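Local coordinates for protein cephalosporin acylase (Bacillus halodurans, PDB 2NLZ) that probably acts as an N-terminal nucleophile amidohydrolase of the gamma-glutamyltranspeptidase family, cleaving amide bonds as a cephalosporin acylase, at residues K477-P483 / H498-L504; D467-W471 / E482-P486. The protein carries 1 engineered substitution. All blocks are in the same frame, centred on the assembly; numbering follows the deposited sequence.

How the interactions relate
Both interactions lie at the small three-stranded sheet 471-473, 478-481 and 499-502, which is separate from the large antiparallel sheet of the chain. Interaction 1 pairs the central strand with the outer parallel strand 499-502, and interaction 2, at the end of the sheet, joins the loop leading into the other outer strand to the turn that follows the central one. Their centres lie about 10 Å apart, on the same side of the chain's centre. Glu482 and Pro483 belong to both. Directly between them, Trp471 CB packs 3.9 Å from Val481 CG1 and 4.2 Å from Val479 CG1. The turn at 482-485 leads into helix 487-495, which returns the chain to strand 499-502.

Interaction 1 of 2, residues K477-P483 / H498-L504; sequences KQVQVEP and HKIQVVL
Strands 478-481 and 499-502 run parallel, their axes 4.6 Å apart at closest approach and inclined by 26°. The register pairs Gln478 with Lys499, Val479 with Ile500, Gln480 with Gln501 and Val481 with Val502, at CA-CA distances of 4.7 to 5.0 Å. Alternate residues of each strand carry the ladder: Lys499 N donates to Lys477 O (2.9 Å), Val479 N to Lys499 O (3.1 Å), Gln501 N to Val479 O (3.0 Å), Val481 N to Gln501 O (2.8 Å) and Val503 N to Val481 O (2.9 Å). CA-H...O contacts reinforce it, the shortest from Gln480 CA to Gln501 O at 3.2 Å. At the start of the second strand, Lys499 (phi/psi -84/82) centres an inverse gamma turn. With helix 487-495 as the connection, the pair forms a beta-alpha-beta crossover, and that helix lies against Ile500 through Leu493 and Val494. On this face Val479 (t), Val481 (m), Ile500 (mm) and Val502 (t) interlock: Ile500 CD1 approaches Val479 CB at 3.8 Å, and Val481 CG2 lies 3.9 Å from both Ile500 CG2 and Val502 CG2. The other face bears Gln478, Gln480, Lys499 and Gln501; Gln480 CD also reaches Val503 CG2 (3.7 Å). Beyond the strands, Pro483 CD meets Val503 O at 3.4 Å and Pro483 CG meets Leu504 CD1 at 4.0 Å. A water donates to Lys477 O (3.0 Å) and hydrogen-bonds His498 ND1 (2.6 Å), while His498 NE2 hydrogen-bonds to His298 ND1. Ile500 and Val502 also pack against Leu504 of the second subunit, and Gln491 NE2 of that subunit hydrogen-bonds to O of this chain's own Leu504.

Interaction 2 of 2, residues D467-W471 / E482-P486; sequences DAPRW and EPTFP
Two polar links tie the extended segment 469-471 to Glu482. Glu482 N donates to Arg470 O at 3.1 Å, and Arg470 N makes a weak hydrogen bond of 2.7 Å to Glu482 OE2. For the latter, the Glu482 side chain (chi1 m, chi2 t) reaches across the gap, bringing OE2 also within 3.4 Å of Pro469 CA. Its carboxylate has a second partner, Arg531, in a salt bridge through OE1. The Arg470 side chain extends away from 482-486 to pair with Glu529.

The chain leaves helix 462-467 at Ala468 and stays extended through Pro469 (phi/psi -60/148) and Arg470 (-123/147). Opposite it, Glu482 to Phe485 form a type I beta turn closed by Phe485 N to Glu482 O (2.7 Å), and Pro486 occupies the N-cap position before helix 487-495. The contact thus joins the entry to one edge strand of the small sheet with the strand-to-helix turn of the neighbouring beta-alpha-beta unit.

Van der Waals packing, much of it apolar, completes the contact. The Pro469 CA-to-CB bond points toward the turn, placing CB 3.6 Å from Thr484 O and 3.9 Å from Thr484 CG2, while Pro469 CG lies 4.2 Å from Pro486 CD. Phe485 (chi1 t) sets CE2 4.3 Å from Trp471 CB, and its ring meets Tyr297 edge-to-face. Tyr12 of the third subunit packs on Pro469.

Interaction 1 of 2, residues K477-P483 / H498-L504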
loop_
_atom_site.group_PDB
_atom_site.type_symbol
_atom_site.label_atom_id
_atom_site.label_comp_id
_atom_site.label_asym_id
_atom_site.label_seq_id
_atom_site.Cartn_x
_atom_site.Cartn_y
_atom_site.Cartn_z
ATOM N N LYS D 477 -22.379 18.388 -4.864
ATOM C CA LYS D 477 -21.467 18.009 -3.810
ATOM C C LYS D 477 -20.658 16.783 -4.253
ATOM O O LYS D 477 -19.798 16.288 -3.523
ATOM C CB LYS D 477 -22.238 17.753 -2.513
ATOM C CG LYS D 477 -23.049 18.950 -2.012
ATOM C CD LYS D 477 -23.527 18.730 -0.581
ATOM C CE LYS D 477 -24.290 19.931 -0.043
ATOM N NZ LYS D 477 -24.470 19.821 1.427
ATOM N N GLN D 478 -20.931 16.328 -5.476
ATOM C CA GLN D 478 -20.306 15.136 -6.061
ATOM C C GLN D 478 -18.850 15.340 -6.479
ATOM O O GLN D 478 -18.550 16.176 -7.330
ATOM C CB GLN D 478 -21.118 14.679 -7.273
ATOM C CG GLN D 478 -22.321 13.812 -6.942
ATOM C CD GLN D 478 -21.953 12.348 -6.749
ATOM O OE1 GLN D 478 -22.516 11.670 -5.888
ATOM N NE2 GLN D 478 -21.003 11.855 -7.549
ATOM N N VAL D 479 -17.947 14.565 -5.883
ATOM C CA VAL D 479 -16.525 14.602 -6.234
ATOM C C VAL D 479 -16.023 13.181 -6.418
ATOM O O VAL D 479 -16.089 12.375 -5.486
ATOM C CB VAL D 479 -15.666 15.258 -5.132
ATOM C CG1 VAL D 479 -14.216 15.215 -5.511
ATOM C CG2 VAL D 479 -16.088 16.676 -4.885
ATOM N N GLN D 480 -15.529 12.876 -7.613
ATOM C CA GLN D 480 -14.885 11.597 -7.896
ATOM C C GLN D 480 -13.418 11.626 -7.488
ATOM O O GLN D 480 -12.734 12.627 -7.734
ATOM C CB GLN D 480 -14.970 11.298 -9.382
ATOM C CG GLN D 480 -16.386 11.359 -9.923
ATOM C CD GLN D 480 -16.494 10.904 -11.363
ATOM O OE1 GLN D 480 -17.466 10.262 -11.746
ATOM N NE2 GLN D 480 -15.500 11.241 -12.169
ATOM N N VAL D 481 -12.936 10.546 -6.857
ATOM C CA VAL D 481 -11.495 10.398 -6.559
ATOM C C VAL D 481 -10.907 9.089 -7.096
ATOM O O VAL D 481 -11.641 8.152 -7.428
ATOM C CB VAL D 481 -11.164 10.542 -5.045
ATOM C CG1 VAL D 481 -11.638 11.895 -4.509
ATOM C CG2 VAL D 481 -11.747 9.368 -4.218
ATOM N N GLU D 482 -9.580 9.035 -7.177
ATOM C CA GLU D 482 -8.867 7.865 -7.693
ATOM C C GLU D 482 -8.713 6.761 -6.657
ATOM O O GLU D 482 -8.687 7.038 -5.458
ATOM C CB GLU D 482 -7.486 8.282 -8.195
ATOM C CG GLU D 482 -7.505 8.898 -9.579
ATOM C CD GLU D 482 -6.125 9.064 -10.178
ATOM O OE1 GLU D 482 -5.755 8.231 -11.045
ATOM O OE2 GLU D 482 -5.421 10.019 -9.779
ATOM N N PRO D 483 -8.591 5.500 -7.113
ATOM C CA PRO D 483 -8.373 4.362 -6.210
ATOM C C PRO D 483 -7.207 4.588 -5.252
ATOM O O PRO D 483 -7.169 4.006 -4.163
ATOM C CB PRO D 483 -8.018 3.229 -7.170
ATOM C CG PRO D 483 -8.686 3.578 -8.425
ATOM C CD PRO D 483 -8.661 5.066 -8.521
ATOM N N HIS D 498 -19.035 16.231 1.587
ATOM C CA HIS D 498 -18.753 15.883 0.195
ATOM C C HIS D 498 -19.293 14.510 -0.165
ATOM O O HIS D 498 -19.079 13.539 0.568
ATOM C CB HIS D 498 -17.248 15.905 -0.074
ATOM C CG HIS D 498 -16.630 17.264 0.023
ATOM N ND1 HIS D 498 -16.656 18.171 -1.014
ATOM C CD2 HIS D 498 -15.952 17.864 1.027
ATOM C CE1 HIS D 498 -16.024 19.272 -0.651
ATOM N NE2 HIS D 498 -15.588 19.112 0.584
ATOM N N LYS D 499 -19.993 14.429 -1.295
ATOM C CA LYS D 499 -20.437 13.141 -1.827
ATOM C C LYS D 499 -19.300 12.531 -2.634
ATOM O O LYS D 499 -19.262 12.645 -3.854
ATOM C CB LYS D 499 -21.692 13.295 -2.697
ATOM C CG LYS D 499 -22.953 13.814 -1.983
ATOM C CD LYS D 499 -23.678 12.720 -1.191
ATOM C CE LYS D 499 -24.784 13.295 -0.300
ATOM N NZ LYS D 499 -24.263 13.985 0.921
ATOM N N ILE D 500 -18.366 11.896 -1.931
ATOM C CA ILE D 500 -17.162 11.325 -2.540
ATOM C C ILE D 500 -17.444 9.942 -3.115
ATOM O O ILE D 500 -18.070 9.101 -2.467
ATOM C CB ILE D 500 -15.994 11.226 -1.520
ATOM C CG1 ILE D 500 -15.626 12.605 -0.970
ATOM C CG2 ILE D 500 -14.768 10.552 -2.142
ATOM C CD1 ILE D 500 -14.817 13.457 -1.920
ATOM N N GLN D 501 -16.987 9.736 -4.347
ATOM C CA GLN D 501 -17.028 8.438 -5.001
ATOM C C GLN D 501 -15.666 8.032 -5.580
ATOM O O GLN D 501 -15.080 8.746 -6.409
ATOM C CB GLN D 501 -18.063 8.442 -6.117
ATOM C CG GLN D 501 -18.232 7.075 -6.765
ATOM C CD GLN D 501 -18.969 7.130 -8.091
ATOM O OE1 GLN D 501 -19.455 6.107 -8.576
ATOM N NE2 GLN D 501 -19.055 8.320 -8.686
ATOM N N VAL D 502 -15.170 6.876 -5.140
ATOM C CA VAL D 502 -13.967 6.288 -5.713
ATOM C C VAL D 502 -14.323 5.734 -7.087
ATOM O O VAL D 502 -15.248 4.933 -7.219
ATOM C CB VAL D 502 -13.390 5.170 -4.816
ATOM C CG1 VAL D 502 -12.171 4.548 -5.461
ATOM C CG2 VAL D 502 -13.024 5.721 -3.455
ATOM N N VAL D 503 -13.603 6.190 -8.114
ATOM C CA VAL D 503 -13.860 5.761 -9.497
ATOM C C VAL D 503 -12.742 4.890 -10.036
ATOM O O VAL D 503 -11.585 5.315 -10.141
ATOM C CB VAL D 503 -14.090 6.941 -10.447
ATOM C CG1 VAL D 503 -14.256 6.445 -11.849
ATOM C CG2 VAL D 503 -15.318 7.694 -10.046
ATOM N N LEU D 504 -13.116 3.670 -10.397
ATOM C CA LEU D 504 -12.178 2.630 -10.775
ATOM C C LEU D 504 -11.708 2.795 -12.208
ATOM O O LEU D 504 -10.657 2.273 -12.584
ATOM C CB LEU D 504 -12.853 1.277 -10.607
ATOM C CG LEU D 504 -12.045 0.099 -10.101
ATOM C CD1 LEU D 504 -11.100 0.492 -8.978
ATOM C CD2 LEU D 504 -13.038 -0.901 -9.613
HETATM O O HOH W 1 -18.256 18.781 -2.941
#

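Interaction 2 of 2, residues D467-W471 / E482-P486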
loop_
_atom_site.group_PDB
_atom_site.type_symbol
_atom_site.label_atom_id
_atom_site.label_comp_id
_atom_site.label_asym_id
_atom_site.label_seq_id
_atom_site.Cartn_x
_atom_site.Cartn_y
_atom_site.Cartn_z
ATOM N N ASP D 467 2.097 11.817 -11.127
ATOM C CA ASP D 467 1.833 10.566 -10.394
ATOM C C ASP D 467 0.763 10.710 -9.319
ATOM O O ASP D 467 -0.006 9.775 -9.097
ATOM C CB ASP D 467 3.109 10.058 -9.707
ATOM C CG ASP D 467 4.164 9.591 -10.688
ATOM O OD1 ASP D 467 3.796 9.195 -11.819
ATOM O OD2 ASP D 467 5.361 9.621 -10.321
ATOM N N ALA D 468 0.753 11.872 -8.654
ATOM C CA ALA D 468 -0.132 12.182 -7.526
ATOM C C ALA D 468 -1.605 11.858 -7.805
ATOM O O ALA D 468 -2.109 12.141 -8.899
ATOM C CB ALA D 468 0.025 13.638 -7.128
ATOM N N PRO D 469 -2.287 11.243 -6.815
ATOM C CA PRO D 469 -3.700 10.866 -6.930
ATOM C C PRO D 469 -4.571 12.083 -7.168
ATOM O O PRO D 469 -4.245 13.174 -6.693
ATOM C CB PRO D 469 -4.017 10.249 -5.566
ATOM C CG PRO D 469 -2.935 10.760 -4.642
ATOM C CD PRO D 469 -1.724 10.867 -5.505
ATOM N N ARG D 470 -5.661 11.897 -7.903
ATOM C CA ARG D 470 -6.448 13.023 -8.373
ATOM C C ARG D 470 -7.892 12.976 -7.940
ATOM O O ARG D 470 -8.480 11.913 -7.803
ATOM C CB ARG D 470 -6.370 13.142 -9.894
ATOM C CG ARG D 470 -5.008 13.612 -10.401
ATOM C CD ARG D 470 -4.906 13.469 -11.902
ATOM N NE ARG D 470 -3.526 13.519 -12.368
ATOM C CZ ARG D 470 -3.114 13.065 -13.552
ATOM N NH1 ARG D 470 -3.985 12.518 -14.397
ATOM N NH2 ARG D 470 -1.824 13.150 -13.892
ATOM N N TRP D 471 -8.454 14.156 -7.722
ATOM C CA TRP D 471 -9.874 14.302 -7.490
ATOM C C TRP D 471 -10.479 15.089 -8.642
ATOM O O TRP D 471 -9.763 15.819 -9.339
ATOM C CB TRP D 471 -10.119 15.042 -6.175
ATOM C CG TRP D 471 -9.404 16.344 -6.117
ATOM C CD1 TRP D 471 -8.173 16.583 -5.566
ATOM C CD2 TRP D 471 -9.860 17.597 -6.646
ATOM N NE1 TRP D 471 -7.840 17.905 -5.720
ATOM C CE2 TRP D 471 -8.858 18.546 -6.382
ATOM C CE3 TRP D 471 -11.016 18.003 -7.317
ATOM C CZ2 TRP D 471 -8.978 19.875 -6.769
ATOM C CZ3 TRP D 471 -11.131 19.328 -7.708
ATOM C CH2 TRP D 471 -10.122 20.246 -7.431
ATOM N N GLU D 482 -9.580 9.035 -7.177
ATOM C CA GLU D 482 -8.867 7.865 -7.693
ATOM C C GLU D 482 -8.713 6.761 -6.657
ATOM O O GLU D 482 -8.687 7.038 -5.458
ATOM C CB GLU D 482 -7.486 8.282 -8.195
ATOM C CG GLU D 482 -7.505 8.898 -9.579
ATOM C CD GLU D 482 -6.125 9.064 -10.178
ATOM O OE1 GLU D 482 -5.755 8.231 -11.045
ATOM O OE2 GLU D 482 -5.421 10.019 -9.779
ATOM N N PRO D 483 -8.591 5.500 -7.113
ATOM C CA PRO D 483 -8.373 4.362 -6.210
ATOM C C PRO D 483 -7.207 4.588 -5.252
ATOM O O PRO D 483 -7.169 4.006 -4.163
ATOM C CB PRO D 483 -8.018 3.229 -7.170
ATOM C CG PRO D 483 -8.686 3.578 -8.425
ATOM C CD PRO D 483 -8.661 5.066 -8.521
ATOM N N THR D 484 -6.278 5.443 -5.674
ATOM C CA THR D 484 -5.049 5.716 -4.951
ATOM C C THR D 484 -5.173 7.001 -4.117
ATOM O O THR D 484 -4.239 7.384 -3.414
ATOM C CB THR D 484 -3.849 5.750 -5.935
ATOM O OG1 THR D 484 -2.670 6.208 -5.265
ATOM C CG2 THR D 484 -4.150 6.663 -7.127
ATOM N N PHE D 485 -6.334 7.653 -4.184
ATOM C CA PHE D 485 -6.644 8.760 -3.274
ATOM C C PHE D 485 -6.731 8.221 -1.849
ATOM O O PHE D 485 -7.472 7.268 -1.595
ATOM C CB PHE D 485 -7.967 9.423 -3.647
ATOM C CG PHE D 485 -8.190 10.745 -2.981
ATOM C CD1 PHE D 485 -8.803 10.823 -1.735
ATOM C CD2 PHE D 485 -7.800 11.918 -3.608
ATOM C CE1 PHE D 485 -9.008 12.058 -1.110
ATOM C CE2 PHE D 485 -8.003 13.151 -2.998
ATOM C CZ PHE D 485 -8.604 13.218 -1.741
ATOM N N PRO D 486 -5.964 8.822 -0.925
ATOM C CA PRO D 486 -5.887 8.358 0.453
ATOM C C PRO D 486 -7.268 8.266 1.138
ATOM O O PRO D 486 -8.028 9.251 1.186
ATOM C CB PRO D 486 -4.963 9.383 1.121
ATOM C CG PRO D 486 -4.940 10.554 0.205
ATOM C CD PRO D 486 -5.119 10.002 -1.156
#